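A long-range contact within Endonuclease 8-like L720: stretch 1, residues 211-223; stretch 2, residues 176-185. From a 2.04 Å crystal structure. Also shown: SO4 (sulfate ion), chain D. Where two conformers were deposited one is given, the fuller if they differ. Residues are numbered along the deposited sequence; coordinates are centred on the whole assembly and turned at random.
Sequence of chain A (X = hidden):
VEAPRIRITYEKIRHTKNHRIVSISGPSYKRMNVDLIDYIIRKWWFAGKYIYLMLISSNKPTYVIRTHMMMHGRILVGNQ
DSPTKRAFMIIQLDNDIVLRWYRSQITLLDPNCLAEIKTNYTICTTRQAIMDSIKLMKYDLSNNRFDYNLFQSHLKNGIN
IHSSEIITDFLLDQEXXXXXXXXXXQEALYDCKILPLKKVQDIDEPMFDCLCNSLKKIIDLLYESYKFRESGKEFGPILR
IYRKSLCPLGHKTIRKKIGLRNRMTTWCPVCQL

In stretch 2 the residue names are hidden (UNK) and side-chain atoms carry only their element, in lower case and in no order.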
# COMPACT_ATOMS: atom_id res chain seq x y z
N LEU A 211 -16.09 9.38 -6.40
CA LEU A 211 -15.19 8.23 -6.24
C LEU A 211 -14.13 8.46 -5.17
O LEU A 211 -13.85 7.57 -4.37
CB LEU A 211 -14.52 7.88 -7.57
CG LEU A 211 -15.24 6.89 -8.48
CD1 LEU A 211 -14.46 6.67 -9.76
CD2 LEU A 211 -15.46 5.57 -7.75
N CYS A 212 -13.54 9.65 -5.17
CA CYS A 212 -12.51 9.98 -4.20
C CYS A 212 -13.06 10.02 -2.78
O CYS A 212 -12.41 9.56 -1.85
CB CYS A 212 -11.85 11.32 -4.55
SG CYS A 212 -10.95 11.29 -6.12
N ASN A 213 -14.25 10.58 -2.62
CA ASN A 213 -14.90 10.61 -1.32
C ASN A 213 -15.23 9.21 -0.83
O ASN A 213 -15.07 8.90 0.35
CB ASN A 213 -16.16 11.47 -1.35
CG ASN A 213 -15.86 12.96 -1.50
OD1 ASN A 213 -16.27 13.59 -2.46
ND2 ASN A 213 -15.14 13.51 -0.53
N SER A 214 -15.68 8.37 -1.75
CA SER A 214 -16.02 6.98 -1.43
C SER A 214 -14.78 6.20 -1.00
O SER A 214 -14.82 5.47 -0.02
CB SER A 214 -16.67 6.30 -2.63
OG SER A 214 -16.95 4.94 -2.36
N LEU A 215 -13.70 6.36 -1.76
CA LEU A 215 -12.44 5.69 -1.44
C LEU A 215 -11.96 6.04 -0.04
O LEU A 215 -11.62 5.16 0.75
CB LEU A 215 -11.37 6.04 -2.48
CG LEU A 215 -11.46 5.35 -3.84
CD1 LEU A 215 -10.52 6.01 -4.83
CD2 LEU A 215 -11.15 3.87 -3.70
N LYS A 216 -11.94 7.33 0.27
CA LYS A 216 -11.47 7.77 1.58
C LYS A 216 -12.40 7.32 2.70
O LYS A 216 -11.94 7.00 3.80
CB LYS A 216 -11.26 9.29 1.62
CG LYS A 216 -10.46 9.75 2.82
CD LYS A 216 -9.99 11.19 2.66
CE LYS A 216 -9.04 11.58 3.79
NZ LYS A 216 -8.60 13.00 3.69
N LYS A 217 -13.70 7.26 2.41
CA LYS A 217 -14.68 6.83 3.40
C LYS A 217 -14.48 5.37 3.79
O LYS A 217 -14.48 5.03 4.98
CB LYS A 217 -16.10 7.03 2.87
CG LYS A 217 -17.20 6.74 3.88
CD LYS A 217 -17.93 5.45 3.55
CE LYS A 217 -18.55 5.52 2.17
NZ LYS A 217 -19.34 4.29 1.85
N ILE A 218 -14.29 4.51 2.79
CA ILE A 218 -14.07 3.09 3.01
C ILE A 218 -12.74 2.84 3.74
O ILE A 218 -12.66 1.97 4.61
CB ILE A 218 -14.11 2.31 1.68
CG1 ILE A 218 -15.46 2.52 1.00
CG2 ILE A 218 -13.85 0.83 1.90
CD1 ILE A 218 -15.54 1.97 -0.41
N ILE A 219 -11.72 3.61 3.38
CA ILE A 219 -10.44 3.53 4.08
C ILE A 219 -10.60 3.92 5.55
O ILE A 219 -10.04 3.27 6.44
CB ILE A 219 -9.37 4.42 3.41
CG1 ILE A 219 -8.99 3.85 2.04
CG2 ILE A 219 -8.14 4.55 4.29
CD1 ILE A 219 -8.10 4.76 1.22
N ASP A 220 -11.39 4.96 5.80
CA ASP A 220 -11.70 5.39 7.16
C ASP A 220 -12.42 4.28 7.94
O ASP A 220 -12.12 4.05 9.11
CB ASP A 220 -12.57 6.64 7.15
CG ASP A 220 -11.82 7.88 6.70
OD1 ASP A 220 -10.57 7.88 6.77
OD2 ASP A 220 -12.49 8.85 6.30
N LEU A 221 -13.37 3.63 7.28
CA LEU A 221 -14.12 2.54 7.90
C LEU A 221 -13.22 1.36 8.23
O LEU A 221 -13.33 0.78 9.31
CB LEU A 221 -15.27 2.09 6.98
CG LEU A 221 -16.45 3.04 6.82
CD1 LEU A 221 -17.43 2.51 5.79
CD2 LEU A 221 -17.14 3.26 8.15
N LEU A 222 -12.34 1.01 7.30
CA LEU A 222 -11.39 -0.07 7.53
C LEU A 222 -10.45 0.25 8.68
O LEU A 222 -10.12 -0.62 9.48
CB LEU A 222 -10.59 -0.36 6.26
CG LEU A 222 -11.32 -1.12 5.15
CD1 LEU A 222 -10.56 -1.02 3.84
CD2 LEU A 222 -11.51 -2.58 5.55
N TYR A 223 -10.03 1.51 8.77
CA TYR A 223 -9.14 1.93 9.85
C TYR A 223 -9.87 1.93 11.19
O TYR A 223 -9.31 1.54 12.21
CB TYR A 223 -8.54 3.31 9.56
CG TYR A 223 -7.48 3.70 10.56
CD1 TYR A 223 -6.22 3.12 10.52
CD2 TYR A 223 -7.73 4.66 11.53
CE1 TYR A 223 -5.23 3.48 11.43
CE2 TYR A 223 -6.75 5.02 12.44
CZ TYR A 223 -5.51 4.43 12.38
OH TYR A 223 -4.54 4.79 13.29
N UNK A 176 -1.26 7.62 -9.12
CA UNK A 176 -2.36 8.54 -8.83
C UNK A 176 -3.20 8.13 -7.62
O UNK A 176 -3.76 8.98 -6.92
c UNK A 176 -1.61 11.37 -12.25
c UNK A 176 -2.49 9.39 -11.20
c UNK A 176 -1.26 9.23 -13.27
c UNK A 176 -1.09 10.60 -13.27
c UNK A 176 -1.95 8.63 -12.24
o UNK A 176 -0.40 11.21 -14.30
c UNK A 176 -2.31 10.76 -11.23
c UNK A 176 -3.24 8.73 -10.07
N UNK A 177 -3.29 6.83 -7.37
CA UNK A 177 -3.99 6.32 -6.19
C UNK A 177 -3.10 5.36 -5.40
O UNK A 177 -3.45 4.19 -5.23
c UNK A 177 -8.17 8.01 -7.07
c UNK A 177 -5.28 5.61 -6.59
c UNK A 177 -7.23 7.18 -6.48
c UNK A 177 -6.31 6.68 -8.62
c UNK A 177 -6.29 6.51 -7.24
c UNK A 177 -8.17 8.18 -8.44
c UNK A 177 -7.24 7.51 -9.22
N UNK A 178 -1.96 5.85 -4.89
CA UNK A 178 -1.06 4.96 -4.15
C UNK A 178 -1.71 4.41 -2.89
O UNK A 178 -2.16 5.19 -2.05
c UNK A 178 0.12 5.87 -3.80
c UNK A 178 -1.50 7.25 -4.85
c UNK A 178 -0.44 7.25 -3.79
N UNK A 179 -1.78 3.09 -2.77
CA UNK A 179 -2.38 2.46 -1.61
C UNK A 179 -3.69 1.77 -1.94
O UNK A 179 -4.11 0.84 -1.24
N UNK A 180 -4.34 2.21 -3.01
CA UNK A 180 -5.60 1.62 -3.43
C UNK A 180 -5.38 0.27 -4.08
O UNK A 180 -4.56 0.13 -4.99
c UNK A 180 -6.71 3.86 -3.70
c UNK A 180 -7.62 1.87 -4.93
c UNK A 180 -6.36 2.56 -4.40
N UNK A 181 -6.11 -0.74 -3.61
CA UNK A 181 -6.00 -2.08 -4.14
C UNK A 181 -7.31 -2.60 -4.70
O UNK A 181 -8.26 -1.84 -4.89
N UNK A 182 -7.37 -3.91 -4.93
CA UNK A 182 -8.49 -4.53 -5.62
C UNK A 182 -9.82 -4.44 -4.87
O UNK A 182 -10.87 -4.25 -5.48
o UNK A 182 -9.55 -5.90 -7.92
n UNK A 182 -9.54 -7.82 -6.76
c UNK A 182 -8.18 -5.99 -5.96
c UNK A 182 -9.15 -6.57 -6.97
N UNK A 183 -9.78 -4.59 -3.55
CA UNK A 183 -10.99 -4.51 -2.75
C UNK A 183 -11.55 -3.09 -2.73
O UNK A 183 -12.75 -2.89 -2.92
c UNK A 183 -10.38 -6.49 -1.31
c UNK A 183 -10.22 -7.08 0.08
c UNK A 183 -11.99 -4.77 -0.45
c UNK A 183 -10.75 -5.00 -1.31
N UNK A 184 -10.68 -2.11 -2.50
CA UNK A 184 -11.09 -0.71 -2.43
C UNK A 184 -11.71 -0.21 -3.72
O UNK A 184 -12.75 0.45 -3.70
c UNK A 184 -9.90 0.18 -2.06
c UNK A 184 -8.16 0.95 -0.42
c UNK A 184 -9.50 0.24 -0.59
c UNK A 184 -10.58 0.94 0.22
N UNK A 185 -11.08 -0.51 -4.85
CA UNK A 185 -11.54 -0.01 -6.14
C UNK A 185 -12.95 -0.47 -6.49
O UNK A 185 -13.76 0.31 -6.98
c UNK A 185 -10.34 -1.83 -7.52
n UNK A 185 -11.27 -3.66 -8.81
c UNK A 185 -11.25 -2.35 -8.62
o UNK A 185 -11.94 -1.58 -9.29
c UNK A 185 -10.54 -0.34 -7.26
S SO4 D . -4.15 -5.60 -4.49
O1 SO4 D . -3.39 -4.73 -3.60
O2 SO4 D . -3.36 -6.79 -4.81
O3 SO4 D . -5.39 -6.01 -3.83
O4 SO4 D . -4.47 -4.89 -5.72

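Position 176 carries one carbon leading into a six-carbon ring that bears a single oxygen, the pattern of a phenol; it lies beyond the reach of the helix 211-223. This is Tyr176. At position 177 the side chain is again one carbon and a six-carbon ring, but without oxygen. The CA-to-CB bond points toward the helix, and the ring approaches Leu215 and Cys212. The residue is Phe177: its CE2 lies 3.8 Å from Leu215 CD1 and 4.4 Å from Cys212 SG, the sulfur sitting at the ring edge, near its plane.

Three carbons at position 178 close a ring onto the backbone N, which identifies Pro178; it makes no contact with the helix. Position 179 has no side-chain atoms. Its phi/psi of 111/-24° would jam a CB against the carbonyl O of Pro178, so the backbone itself calls for glycine, and this is Gly179. Position 180 has three carbons, one carrying the other two, and meets Leu215. It is Val180, with CG1 4.2 Å from Leu215 CD2. A type II turn runs from Phe177 to Val180, closed by a hydrogen bond from Val180 N to Phe177 O (3.1 Å).

Position 181 also lacks a side chain, and an ideal CB would come within 2.8 Å of sulfate O1. Gly181 occupies the N-cap position of the following helix. At position 182, two carbons end in one oxygen and one nitrogen, a short amide that lies out of reach of stretch 1: Asn182. Its backbone N donates to sulfate O3 (3.1 Å), placing the anion at the start of the helix.

Position 183 has four carbons, forked at the first with one arm two carbons long, and stays clear of stretch 1; it is Ile183. Position 184 also has four carbons, but forked at the second, and its end enters a pocket on the opposing helix. This is Leu184, whose CD2 lies 3.7 Å from Ile218 CG2, 3.8 Å from Ile219 CG1 and 4.1 Å from Leu222 CD1. Position 185 has three carbons, the third bearing oxygen and nitrogen, and its CA-to-CB bond points away from the helix. Gln185 donates through NE2 to Asn182 OD1 (3.0 Å).

The contact is held by apolar packing, with no hydrogen bond between the stretches. Leu184 is a knob set among Leu215, Ile218, Ile219 and Leu222, while Leu215 reaches back to Phe177, Val180 and Leu184. The turn thus brings Phe177 and Val180 to the same helix that receives Leu184.

Stretch 2 176-185: YFPGVGNILQ
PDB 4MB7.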